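Inulin fructotransferase (Bacillus sp. snu-7, PDB 2INV) probably cleaves inulin by intramolecular fructosyl transfer, releasing a di-fructose product, and folds as a right-handed parallel beta-helix. Local coordinates at residues A[235-240]-A[258-263]; A[321-326]-A[354-359]; A[67-72]-A[122-127]; A[114-119]-A[159-164]. One frame throughout, in Å; residues are numbered along the deposited sequence.

Interaction 1: residues A[235-240]-A[258-263]; sequences LAENHE and EFTGCN
One hydrogen bond and one CA-H...O contact hold the carbonyl oxygen of Ala236. Thr260 N donates to Ala236 O over 2.9 Å, nearly along the C=O axis and almost straight (167° at the hydrogen). The CA-H of Phe259 adds the weaker contact, and Cys262 SG lies close by, 3.1 Å from Ala236 O. The oxygen belongs to the parallel pairing of strands 235-237 and 258-260, in which Ala236 N is bonded to Glu258 O and Asn238 N to Thr260 O. Beyond the strands the coils turn at Asn238 and Gly261, both at positive phi, and the sulfur takes over. Cys262 SG stands anti to its own carbonyl carbon, a rotation that presents it to His239 N, which donates to it over 3.5 Å at 165°. The same sulfur packs 3.7 Å from Ala236 CB, which also meets Phe259 CD1 at 3.5 Å. An alanine at Cys262 removes the sulfur, the acceptor of His239 N, and would probably loosen the turn and its packing on the Ala236 methyl. Past the turn, Asn263 N donates to His239 O over 2.9 Å. On the outer side, a water donates to both Asn238 OD1 and Thr260 OG1, while Asn238 ND2 bonds to Gly213 O and Thr260 OG1 to Asn284 OD1. Backbone bonds join the coils on either side of the turn, where a thiol, a soft acceptor, does the work of a carbonyl.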
loop_
_atom_site.group_PDB
_atom_site.type_symbol
_atom_site.label_atom_id
_atom_site.label_comp_id
_atom_site.label_asym_id
_atom_site.label_seq_id
_atom_site.Cartn_x
_atom_site.Cartn_y
_atom_site.Cartn_z
ATOM N N LEU A 235 -16.435 -8.523 1.584
ATOM C CA LEU A 235 -17.081 -9.712 1.054
ATOM C C LEU A 235 -16.672 -9.927 -0.399
ATOM O O LEU A 235 -16.640 -8.980 -1.188
ATOM C CB LEU A 235 -18.596 -9.543 1.167
ATOM C CG LEU A 235 -19.522 -10.458 0.366
ATOM C CD1 LEU A 235 -19.327 -11.912 0.760
ATOM C CD2 LEU A 235 -20.958 -10.025 0.616
ATOM N N ALA A 236 -16.350 -11.170 -0.748
ATOM C CA ALA A 236 -15.945 -11.482 -2.110
ATOM C C ALA A 236 -16.659 -12.725 -2.632
ATOM O O ALA A 236 -16.641 -13.776 -1.991
ATOM C CB ALA A 236 -14.450 -11.676 -2.165
ATOM N N GLU A 237 -17.274 -12.607 -3.805
ATOM C CA GLU A 237 -18.007 -13.722 -4.388
ATOM C C GLU A 237 -17.400 -14.239 -5.681
ATOM O O GLU A 237 -17.322 -13.524 -6.682
ATOM C CB GLU A 237 -19.465 -13.331 -4.640
ATOM C CG GLU A 237 -20.197 -12.872 -3.381
ATOM C CD GLU A 237 -21.666 -12.600 -3.635
ATOM O OE1 GLU A 237 -22.047 -12.428 -4.817
ATOM O OE2 GLU A 237 -22.433 -12.518 -2.654
ATOM N N ASN A 238 -16.975 -15.496 -5.646
ATOM C CA ASN A 238 -16.392 -16.153 -6.810
ATOM C C ASN A 238 -15.307 -15.294 -7.445
ATOM O O ASN A 238 -15.318 -15.037 -8.651
ATOM C CB ASN A 238 -17.501 -16.459 -7.815
ATOM C CG ASN A 238 -18.715 -17.079 -7.150
ATOM O OD1 ASN A 238 -18.613 -18.116 -6.487
ATOM N ND2 ASN A 238 -19.872 -16.442 -7.315
ATOM N N HIS A 239 -14.379 -14.845 -6.604
ATOM C CA HIS A 239 -13.259 -14.031 -7.039
ATOM C C HIS A 239 -12.052 -14.909 -7.226
ATOM O O HIS A 239 -11.897 -15.935 -6.562
ATOM C CB HIS A 239 -12.929 -12.939 -6.023
ATOM C CG HIS A 239 -13.513 -11.608 -6.364
ATOM N ND1 HIS A 239 -12.745 -10.531 -6.748
ATOM C CD2 HIS A 239 -14.797 -11.173 -6.372
ATOM C CE1 HIS A 239 -13.527 -9.489 -6.973
ATOM N NE2 HIS A 239 -14.776 -9.853 -6.751
ATOM N N GLU A 240 -11.193 -14.478 -8.132
ATOM C CA GLU A 240 -9.983 -15.189 -8.454
ATOM C C GLU A 240 -8.914 -14.118 -8.533
ATOM O O GLU A 240 -9.137 -13.064 -9.122
ATOM C CB GLU A 240 -10.173 -15.886 -9.798
ATOM C CG GLU A 240 -8.900 -16.303 -10.507
ATOM C CD GLU A 240 -8.557 -17.759 -10.293
ATOM O OE1 GLU A 240 -9.466 -18.548 -9.951
ATOM O OE2 GLU A 240 -7.378 -18.120 -10.496
ATOM N N GLU A 258 -14.828 -12.140 4.285
ATOM C CA GLU A 258 -15.692 -13.244 3.937
ATOM C C GLU A 258 -15.704 -13.547 2.450
ATOM O O GLU A 258 -16.221 -12.770 1.640
ATOM C CB GLU A 258 -17.102 -12.923 4.430
ATOM C CG GLU A 258 -18.043 -14.081 4.454
ATOM C CD GLU A 258 -19.402 -13.656 4.952
ATOM O OE1 GLU A 258 -19.449 -12.941 5.982
ATOM O OE2 GLU A 258 -20.427 -14.030 4.333
ATOM N N PHE A 259 -15.139 -14.698 2.107
ATOM C CA PHE A 259 -15.062 -15.157 0.728
ATOM C C PHE A 259 -16.033 -16.310 0.502
ATOM O O PHE A 259 -16.086 -17.230 1.308
ATOM C CB PHE A 259 -13.676 -15.741 0.417
ATOM C CG PHE A 259 -12.551 -14.747 0.382
ATOM C CD1 PHE A 259 -12.781 -13.380 0.440
ATOM C CD2 PHE A 259 -11.235 -15.201 0.230
ATOM C CE1 PHE A 259 -11.715 -12.475 0.341
ATOM C CE2 PHE A 259 -10.182 -14.312 0.131
ATOM C CZ PHE A 259 -10.420 -12.946 0.186
ATOM N N THR A 260 -16.824 -16.267 -0.558
ATOM C CA THR A 260 -17.636 -17.432 -0.839
ATOM C C THR A 260 -17.225 -17.906 -2.217
ATOM O O THR A 260 -17.332 -17.179 -3.203
ATOM C CB THR A 260 -19.173 -17.211 -0.783
ATOM O OG1 THR A 260 -19.823 -18.380 -1.315
ATOM C CG2 THR A 260 -19.592 -15.993 -1.569
ATOM N N GLY A 261 -16.709 -19.128 -2.253
ATOM C CA GLY A 261 -16.281 -19.731 -3.498
ATOM C C GLY A 261 -15.198 -18.986 -4.258
ATOM O O GLY A 261 -15.203 -18.995 -5.487
ATOM N N CYS A 262 -14.288 -18.314 -3.562
ATOM C CA CYS A 262 -13.219 -17.614 -4.260
ATOM C C CYS A 262 -12.064 -18.600 -4.364
ATOM O O CYS A 262 -11.912 -19.472 -3.504
ATOM C CB CYS A 262 -12.791 -16.366 -3.485
ATOM S SG CYS A 262 -14.141 -15.226 -3.125
ATOM N N ASN A 263 -11.253 -18.475 -5.409
ATOM C CA ASN A 263 -10.128 -19.389 -5.574
ATOM C C ASN A 263 -8.837 -18.627 -5.825
ATOM O O ASN A 263 -8.834 -17.574 -6.457
ATOM C CB ASN A 263 -10.378 -20.345 -6.745
ATOM C CG ASN A 263 -11.625 -21.179 -6.560
ATOM O OD1 ASN A 263 -11.823 -21.808 -5.518
ATOM N ND2 ASN A 263 -12.478 -21.190 -7.575
HETATM O O HOH W 1 -19.989 -18.290 -4.103
HETATM O O HOH W 2 -12.227 -18.892 -9.749
#

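Interaction 2: residues A[321-326]-A[354-359]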
loop_
_atom_site.group_PDB
_atom_site.type_symbol
_atom_site.label_atom_id
_atom_site.label_comp_id
_atom_site.label_asym_id
_atom_site.label_seq_id
_atom_site.Cartn_x
_atom_site.Cartn_y
_atom_site.Cartn_z
ATOM N N HIS A 321 -12.668 -19.573 9.885
ATOM C CA HIS A 321 -13.464 -20.682 9.397
ATOM C C HIS A 321 -13.128 -21.017 7.943
ATOM O O HIS A 321 -13.280 -20.177 7.048
ATOM C CB HIS A 321 -14.929 -20.287 9.554
ATOM C CG HIS A 321 -15.895 -21.393 9.304
ATOM N ND1 HIS A 321 -16.231 -21.826 8.040
ATOM C CD2 HIS A 321 -16.625 -22.143 10.164
ATOM C CE1 HIS A 321 -17.128 -22.791 8.133
ATOM N NE2 HIS A 321 -17.383 -23.002 9.409
ATOM N N ILE A 322 -12.675 -22.248 7.711
ATOM C CA ILE A 322 -12.294 -22.679 6.366
ATOM C C ILE A 322 -13.079 -23.883 5.847
ATOM O O ILE A 322 -13.123 -24.949 6.484
ATOM C CB ILE A 322 -10.805 -23.049 6.308
ATOM C CG1 ILE A 322 -9.962 -21.928 6.934
ATOM C CG2 ILE A 322 -10.381 -23.266 4.859
ATOM C CD1 ILE A 322 -9.981 -20.628 6.173
ATOM N N ALA A 323 -13.694 -23.693 4.684
ATOM C CA ALA A 323 -14.461 -24.735 4.023
ATOM C C ALA A 323 -13.994 -24.651 2.577
ATOM O O ALA A 323 -14.434 -23.786 1.816
ATOM C CB ALA A 323 -15.954 -24.453 4.111
ATOM N N GLY A 324 -13.084 -25.542 2.209
ATOM C CA GLY A 324 -12.554 -25.558 0.860
ATOM C C GLY A 324 -11.319 -26.436 0.834
ATOM O O GLY A 324 -11.039 -27.133 1.818
ATOM N N ASP A 325 -10.573 -26.403 -0.267
ATOM C CA ASP A 325 -9.382 -27.236 -0.375
ATOM C C ASP A 325 -8.094 -26.452 -0.602
ATOM O O ASP A 325 -8.098 -25.316 -1.078
ATOM C CB ASP A 325 -9.521 -28.235 -1.533
ATOM C CG ASP A 325 -10.891 -28.875 -1.598
ATOM O OD1 ASP A 325 -11.364 -29.421 -0.578
ATOM O OD2 ASP A 325 -11.501 -28.826 -2.684
ATOM N N ASN A 326 -6.989 -27.099 -0.253
ATOM C CA ASN A 326 -5.643 -26.579 -0.439
ATOM C C ASN A 326 -5.326 -25.155 -0.016
ATOM O O ASN A 326 -4.458 -24.510 -0.601
ATOM C CB ASN A 326 -5.238 -26.778 -1.900
ATOM C CG ASN A 326 -4.786 -28.191 -2.184
ATOM O OD1 ASN A 326 -3.725 -28.617 -1.719
ATOM N ND2 ASN A 326 -5.588 -28.932 -2.946
ATOM N N LEU A 354 -10.762 -23.395 12.494
ATOM C CA LEU A 354 -11.624 -24.528 12.190
ATOM C C LEU A 354 -11.621 -24.825 10.704
ATOM O O LEU A 354 -11.920 -23.967 9.865
ATOM C CB LEU A 354 -13.068 -24.279 12.641
ATOM C CG LEU A 354 -14.054 -25.353 12.175
ATOM C CD1 LEU A 354 -13.700 -26.688 12.816
ATOM C CD2 LEU A 354 -15.470 -24.940 12.542
ATOM N N ILE A 355 -11.284 -26.067 10.398
ATOM C CA ILE A 355 -11.243 -26.553 9.038
ATOM C C ILE A 355 -12.521 -27.391 8.938
ATOM O O ILE A 355 -12.539 -28.584 9.228
ATOM C CB ILE A 355 -9.942 -27.371 8.829
ATOM C CG1 ILE A 355 -8.739 -26.514 9.255
ATOM C CG2 ILE A 355 -9.784 -27.792 7.383
ATOM C CD1 ILE A 355 -8.582 -25.218 8.461
ATOM N N ALA A 356 -13.599 -26.707 8.560
ATOM C CA ALA A 356 -14.948 -27.263 8.437
ATOM C C ALA A 356 -15.102 -28.449 7.508
ATOM O O ALA A 356 -15.884 -29.365 7.772
ATOM C CB ALA A 356 -15.911 -26.157 8.007
ATOM N N GLY A 357 -14.369 -28.411 6.409
ATOM C CA GLY A 357 -14.441 -29.487 5.452
ATOM C C GLY A 357 -13.428 -29.165 4.395
ATOM O O GLY A 357 -12.966 -28.030 4.291
ATOM N N GLY A 358 -13.067 -30.150 3.598
ATOM C CA GLY A 358 -12.098 -29.858 2.577
ATOM C C GLY A 358 -10.916 -30.788 2.611
ATOM O O GLY A 358 -10.659 -31.509 3.586
ATOM N N ASP A 359 -10.174 -30.726 1.520
ATOM C CA ASP A 359 -9.019 -31.557 1.324
ATOM C C ASP A 359 -7.716 -30.790 1.228
ATOM O O ASP A 359 -7.653 -29.705 0.635
ATOM C CB ASP A 359 -9.220 -32.363 0.048
ATOM C CG ASP A 359 -8.076 -33.292 -0.232
ATOM O OD1 ASP A 359 -7.822 -34.186 0.600
ATOM O OD2 ASP A 359 -7.431 -33.123 -1.286
#
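Ile322 N makes a regular bond between segments 321-326 and 354-359: it reaches Leu354 O over 2.9 Å, nearly along the C=O axis. The next one is poorer. Ala356 N approaches Ile322 O to 2.8 Å, but bent to 126°, so the bond is weak. The cause is a beta bulge, in which Ala356, at helix-like backbone angles, is the extra residue and shifts the pairing of Ala323 on to Gly357. Past it, Gly324 N donates to Gly357 O from above the carbonyl plane. Gly324 O accepts from Asn361 ND2 and also meets the CA of Gly358 at 3.0 Å, where a side chain on Gly358 would collide with it. Asp325 then supplies by side chain what the backbone does not: its OD1 takes Asp359 N over 2.7 Å on the anti lone pair. Asp359 O in turn receives Asn326 N at 2.8 Å, while Asp359 OD1 is held by Thr384 OG1. Before the bulge, apolar groups follow the pairing, with Ile355 CD1 3.8 Å from Ile322 CB as the two side chains run side by side. Such stacking of like residues on successive coils, in parallel strands that turn a corner, is characteristic of a parallel beta-helix.

Interaction 3: residues A[67-72]-A[122-127]; sequences YDLHTQ and PQAFLV
At the N-terminal end of the right-handed beta-helix, the corner that links strand 65-69 to strand 73-75 lies against the corner of the following coil, at Ala124 and Phe125. Gln72 carries most of the contact. With CG anti to the backbone N (168°) and the chain extended beyond it, its side chain runs along segment 122-127, Gln72 CG passing 3.0 Å from Gln123 O. The amide ends beside that of Gln123, the two planes 50° apart and both side chains pointing the same way. Gln72 NE2 comes within 2.6 Å of Gln123 OE1, yet the angle is too poor for a hydrogen bond, so the pair is a close polar contact. A bend at chi2 (96°) brings the Gln123 amide round, and its NE2 is fixed from elsewhere by Glu165 OE1. Leu126 crosses the Gln72 amide obliquely, its CD2 3.8 Å from Gln72 NE2. The closest CA pair of the segments, Gln72 with Ala124 at 4.9 Å, matches the spacing of neighbouring coils, and strands 73-75 and 123-127 run on as parallel partners. Helix 30-48 covers this end of the stack: Leu69 packs on its Ile34 and Phe125 on its Ile38. Leu69 CD2 also rests 3.9 Å from Ala124 CA, while Leu69 CD1 approaches Phe125 CE1 obliquely at 4.5 Å.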
loop_
_atom_site.group_PDB
_atom_site.type_symbol
_atom_site.label_atom_id
_atom_site.label_comp_id
_atom_site.label_asym_id
_atom_site.label_seq_id
_atom_site.Cartn_x
_atom_site.Cartn_y
_atom_site.Cartn_z
ATOM N N TYR A 67 -23.583 18.914 1.087
ATOM C CA TYR A 67 -24.488 18.738 -0.049
ATOM C C TYR A 67 -25.498 17.611 0.177
ATOM O O TYR A 67 -25.125 16.501 0.563
ATOM C CB TYR A 67 -23.691 18.417 -1.318
ATOM C CG TYR A 67 -22.519 19.331 -1.567
ATOM C CD1 TYR A 67 -22.697 20.590 -2.133
ATOM C CD2 TYR A 67 -21.228 18.937 -1.228
ATOM C CE1 TYR A 67 -21.613 21.438 -2.357
ATOM C CE2 TYR A 67 -20.137 19.772 -1.448
ATOM C CZ TYR A 67 -20.336 21.019 -2.012
ATOM O OH TYR A 67 -19.262 21.844 -2.225
ATOM N N ASP A 68 -26.773 17.901 -0.075
ATOM C CA ASP A 68 -27.857 16.921 0.070
ATOM C C ASP A 68 -28.093 16.185 -1.246
ATOM O O ASP A 68 -28.172 16.813 -2.302
ATOM C CB ASP A 68 -29.173 17.608 0.446
ATOM C CG ASP A 68 -29.284 17.932 1.926
ATOM O OD1 ASP A 68 -28.322 17.678 2.682
ATOM O OD2 ASP A 68 -30.359 18.426 2.331
ATOM N N LEU A 69 -28.211 14.862 -1.189
ATOM C CA LEU A 69 -28.478 14.102 -2.403
ATOM C C LEU A 69 -29.829 13.410 -2.270
ATOM O O LEU A 69 -29.983 12.470 -1.478
ATOM C CB LEU A 69 -27.389 13.052 -2.669
ATOM C CG LEU A 69 -27.495 12.333 -4.023
ATOM C CD1 LEU A 69 -26.107 12.070 -4.565
ATOM C CD2 LEU A 69 -28.278 11.034 -3.887
ATOM N N HIS A 70 -30.807 13.888 -3.033
ATOM C CA HIS A 70 -32.135 13.306 -3.011
ATOM C C HIS A 70 -32.277 12.404 -4.248
ATOM O O HIS A 70 -32.871 11.331 -4.168
ATOM C CB HIS A 70 -33.203 14.414 -3.022
ATOM C CG HIS A 70 -33.402 15.097 -1.703
ATOM N ND1 HIS A 70 -34.246 14.612 -0.726
ATOM C CD2 HIS A 70 -32.886 16.250 -1.209
ATOM C CE1 HIS A 70 -34.244 15.435 0.307
ATOM N NE2 HIS A 70 -33.427 16.437 0.040
ATOM N N THR A 71 -31.710 12.830 -5.379
ATOM C CA THR A 71 -31.793 12.072 -6.635
ATOM C C THR A 71 -30.594 11.169 -6.946
ATOM O O THR A 71 -29.458 11.630 -7.054
ATOM C CB THR A 71 -31.979 13.013 -7.838
ATOM O OG1 THR A 71 -33.138 13.828 -7.634
ATOM C CG2 THR A 71 -32.174 12.200 -9.115
ATOM N N GLN A 72 -30.875 9.882 -7.135
ATOM C CA GLN A 72 -29.853 8.876 -7.445
ATOM C C GLN A 72 -29.097 9.187 -8.730
ATOM O O GLN A 72 -29.708 9.468 -9.768
ATOM C CB GLN A 72 -30.498 7.487 -7.573
ATOM C CG GLN A 72 -29.583 6.413 -8.170
ATOM C CD GLN A 72 -30.329 5.159 -8.570
ATOM O OE1 GLN A 72 -30.936 5.093 -9.646
ATOM N NE2 GLN A 72 -30.294 4.150 -7.699
ATOM N N PRO A 122 -32.161 3.495 -3.987
ATOM C CA PRO A 122 -31.271 3.416 -2.825
ATOM C C PRO A 122 -29.903 4.081 -2.951
ATOM O O PRO A 122 -29.517 4.923 -2.135
ATOM C CB PRO A 122 -31.127 1.914 -2.618
ATOM C CG PRO A 122 -32.485 1.421 -2.945
ATOM C CD PRO A 122 -32.849 2.204 -4.196
ATOM N N GLN A 123 -29.183 3.668 -3.986
ATOM C CA GLN A 123 -27.825 4.110 -4.258
ATOM C C GLN A 123 -27.623 5.572 -4.642
ATOM O O GLN A 123 -28.297 6.094 -5.532
ATOM C CB GLN A 123 -27.236 3.206 -5.340
ATOM C CG GLN A 123 -27.605 1.735 -5.154
ATOM C CD GLN A 123 -28.807 1.304 -5.983
ATOM O OE1 GLN A 123 -29.743 2.077 -6.207
ATOM N NE2 GLN A 123 -28.793 0.052 -6.427
ATOM N N ALA A 124 -26.672 6.224 -3.976
ATOM C CA ALA A 124 -26.358 7.619 -4.267
ATOM C C ALA A 124 -25.797 7.606 -5.676
ATOM O O ALA A 124 -26.160 8.427 -6.519
ATOM C CB ALA A 124 -25.312 8.149 -3.284
ATOM N N PHE A 125 -24.911 6.647 -5.918
ATOM C CA PHE A 125 -24.297 6.477 -7.218
ATOM C C PHE A 125 -24.496 5.052 -7.702
ATOM O O PHE A 125 -24.137 4.089 -7.017
ATOM C CB PHE A 125 -22.803 6.811 -7.160
ATOM C CG PHE A 125 -22.527 8.259 -6.882
ATOM C CD1 PHE A 125 -22.379 8.723 -5.580
ATOM C CD2 PHE A 125 -22.469 9.176 -7.928
ATOM C CE1 PHE A 125 -22.181 10.081 -5.328
ATOM C CE2 PHE A 125 -22.276 10.523 -7.686
ATOM C CZ PHE A 125 -22.130 10.979 -6.376
ATOM N N LEU A 126 -25.084 4.926 -8.885
ATOM C CA LEU A 126 -25.316 3.624 -9.481
ATOM C C LEU A 126 -24.659 3.628 -10.843
ATOM O O LEU A 126 -25.103 4.312 -11.772
ATOM C CB LEU A 126 -26.807 3.339 -9.609
ATOM C CG LEU A 126 -27.177 1.979 -10.211
ATOM C CD1 LEU A 126 -26.527 0.848 -9.420
ATOM C CD2 LEU A 126 -28.686 1.835 -10.206
ATOM N N VAL A 127 -23.576 2.869 -10.928
ATOM C CA VAL A 127 -22.790 2.755 -12.137
ATOM C C VAL A 127 -23.267 1.553 -12.934
ATOM O O VAL A 127 -23.190 0.414 -12.467
ATOM C CB VAL A 127 -21.315 2.573 -11.771
ATOM C CG1 VAL A 127 -20.451 2.631 -13.008
ATOM C CG2 VAL A 127 -20.910 3.635 -10.762
#

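Interaction 4: residues A[114-119]-A[159-164]; sequences RVLTSP and NGKTGI
Lys161 NZ donates to Val115 O over 2.8 Å, approaching in the plane of the carbonyl at a C=O...N angle of 157°. The lysine chain is extended beyond CG, and it arrives alongside its acceptor rather than tip first: Lys161 CE is 3.3 Å from Val115 O. Nearer its root the chain crosses Thr117 obliquely, with Lys161 CG 3.6 Å from Thr117 OG1. Val115 runs past it in the opposite direction, its CG1 4.1 Å from Lys161 CB. In the next shell, Lys161 NZ has a second acceptor, Gly147 O, just after strand 135-146, the parallel partner of strand 111-115. Thr117 OG1 is occupied by Pro122 O, which steadies the hydroxyl beside the lysine chain. The base of the lysine is set by an Asx turn, in which Asn159 OD1 accepts Lys161 N over 2.9 Å, and Asn159 ND2 is itself anchored to Tyr182 O and Gly149 O. A water donates to Thr117 O at 2.8 Å and, weakly, to Gly160 O, joining the two loops. A methionine in place of Lys161 removes the ammonium donor to both carbonyls and would probably loosen this corner, though the backbone pairing would remain. With two backbone carbonyls turned toward it, the ammonium group is likely to stay charged, so one side chain, from the loop after strand 135-146, grips the ends of two neighbouring strands of the beta-helix.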
loop_
_atom_site.group_PDB
_atom_site.type_symbol
_atom_site.label_atom_id
_atom_site.label_comp_id
_atom_site.label_asym_id
_atom_site.label_seq_id
_atom_site.Cartn_x
_atom_site.Cartn_y
_atom_site.Cartn_z
ATOM N N ARG A 114 -24.642 14.123 1.723
ATOM C CA ARG A 114 -25.584 13.451 2.581
ATOM C C ARG A 114 -26.565 12.750 1.674
ATOM O O ARG A 114 -27.281 13.368 0.884
ATOM C CB ARG A 114 -26.264 14.454 3.486
ATOM C CG ARG A 114 -25.314 15.529 3.980
ATOM C CD ARG A 114 -25.730 15.978 5.342
ATOM N NE ARG A 114 -27.141 16.330 5.334
ATOM C CZ ARG A 114 -27.952 16.224 6.371
ATOM N NH1 ARG A 114 -27.494 15.778 7.516
ATOM N NH2 ARG A 114 -29.224 16.550 6.243
ATOM N N VAL A 115 -26.530 11.431 1.782
ATOM C CA VAL A 115 -27.354 10.538 1.001
ATOM C C VAL A 115 -28.752 10.491 1.601
ATOM O O VAL A 115 -28.961 9.938 2.683
ATOM C CB VAL A 115 -26.717 9.139 1.002
ATOM C CG1 VAL A 115 -27.544 8.173 0.182
ATOM C CG2 VAL A 115 -25.300 9.231 0.455
ATOM N N LEU A 116 -29.706 11.085 0.893
ATOM C CA LEU A 116 -31.092 11.124 1.342
ATOM C C LEU A 116 -31.948 10.477 0.256
ATOM O O LEU A 116 -32.986 11.012 -0.141
ATOM C CB LEU A 116 -31.524 12.577 1.554
ATOM C CG LEU A 116 -30.574 13.367 2.453
ATOM C CD1 LEU A 116 -30.913 14.847 2.387
ATOM C CD2 LEU A 116 -30.679 12.846 3.876
ATOM N N THR A 117 -31.498 9.322 -0.215
ATOM C CA THR A 117 -32.186 8.607 -1.267
ATOM C C THR A 117 -33.505 7.965 -0.887
ATOM O O THR A 117 -33.735 7.577 0.253
ATOM C CB THR A 117 -31.268 7.536 -1.875
ATOM O OG1 THR A 117 -30.691 6.751 -0.827
ATOM C CG2 THR A 117 -30.165 8.180 -2.695
ATOM N N SER A 118 -34.364 7.848 -1.891
ATOM C CA SER A 118 -35.688 7.255 -1.743
ATOM C C SER A 118 -35.589 5.743 -1.949
ATOM O O SER A 118 -34.696 5.255 -2.645
ATOM C CB SER A 118 -36.641 7.835 -2.795
ATOM O OG SER A 118 -36.755 9.249 -2.649
ATOM N N PRO A 119 -36.491 4.980 -1.320
ATOM C CA PRO A 119 -36.502 3.519 -1.446
ATOM C C PRO A 119 -36.325 2.994 -2.883
ATOM O O PRO A 119 -35.563 2.047 -3.113
ATOM C CB PRO A 119 -37.852 3.150 -0.868
ATOM C CG PRO A 119 -37.959 4.102 0.278
ATOM C CD PRO A 119 -37.457 5.428 -0.297
ATOM N N ASN A 159 -30.744 1.410 7.153
ATOM C CA ASN A 159 -31.359 2.638 6.687
ATOM C C ASN A 159 -31.646 2.580 5.197
ATOM O O ASN A 159 -32.049 3.568 4.595
ATOM C CB ASN A 159 -30.493 3.859 7.036
ATOM C CG ASN A 159 -29.154 3.857 6.329
ATOM O OD1 ASN A 159 -28.964 3.177 5.318
ATOM N ND2 ASN A 159 -28.216 4.637 6.855
ATOM N N GLY A 160 -31.439 1.400 4.622
ATOM C CA GLY A 160 -31.709 1.176 3.213
ATOM C C GLY A 160 -30.961 2.017 2.197
ATOM O O GLY A 160 -31.346 2.031 1.020
ATOM N N LYS A 161 -29.906 2.713 2.611
ATOM C CA LYS A 161 -29.168 3.542 1.663
ATOM C C LYS A 161 -27.857 2.884 1.236
ATOM O O LYS A 161 -27.254 2.121 1.987
ATOM C CB LYS A 161 -28.842 4.893 2.288
ATOM C CG LYS A 161 -30.060 5.739 2.620
ATOM C CD LYS A 161 -29.705 6.781 3.657
ATOM C CE LYS A 161 -30.904 7.646 4.016
ATOM N NZ LYS A 161 -30.489 8.851 4.780
ATOM N N THR A 162 -27.422 3.168 0.015
ATOM C CA THR A 162 -26.153 2.640 -0.470
ATOM C C THR A 162 -25.358 3.813 -1.036
ATOM O O THR A 162 -25.930 4.720 -1.646
ATOM C CB THR A 162 -26.322 1.568 -1.560
ATOM O OG1 THR A 162 -27.011 0.434 -1.020
ATOM C CG2 THR A 162 -24.943 1.109 -2.048
ATOM N N GLY A 163 -24.045 3.792 -0.822
ATOM C CA GLY A 163 -23.193 4.874 -1.283
ATOM C C GLY A 163 -22.815 4.812 -2.750
ATOM O O GLY A 163 -23.183 5.690 -3.537
ATOM N N ILE A 164 -22.043 3.795 -3.113
ATOM C CA ILE A 164 -21.610 3.618 -4.495
ATOM C C ILE A 164 -21.836 2.169 -4.881
ATOM O O ILE A 164 -21.358 1.257 -4.202
ATOM C CB ILE A 164 -20.111 3.931 -4.660
ATOM C CG1 ILE A 164 -19.862 5.418 -4.423
ATOM C CG2 ILE A 164 -19.637 3.527 -6.057
ATOM C CD1 ILE A 164 -18.389 5.805 -4.407
HETATM O O HOH W 3 -32.932 4.912 0.584
#

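All four contacts join coils of one beta-helix, in two groups along its axis. Interactions 3 and 4 form a single cluster at the N-terminal end: their centres are 7 Å apart, their segments alternate along the chain, and they touch, as where Tyr67 O and Arg114 N probably bond at 2.7 Å. Interactions 1 and 2 lie further along, 14 Å apart between centres, with strand 280-283 as the parallel neighbour of both 258-260 and 320-323. Interactions 2 and 3 are about 40 Å apart between centres. Interaction 1 contains none of the sugar-pocket residues, such as Arg134, Asp193 and Gln216, but its Glu240 side chain is about 7 Å from a fructose and its Phe259 about 14 Å from a phosphonate.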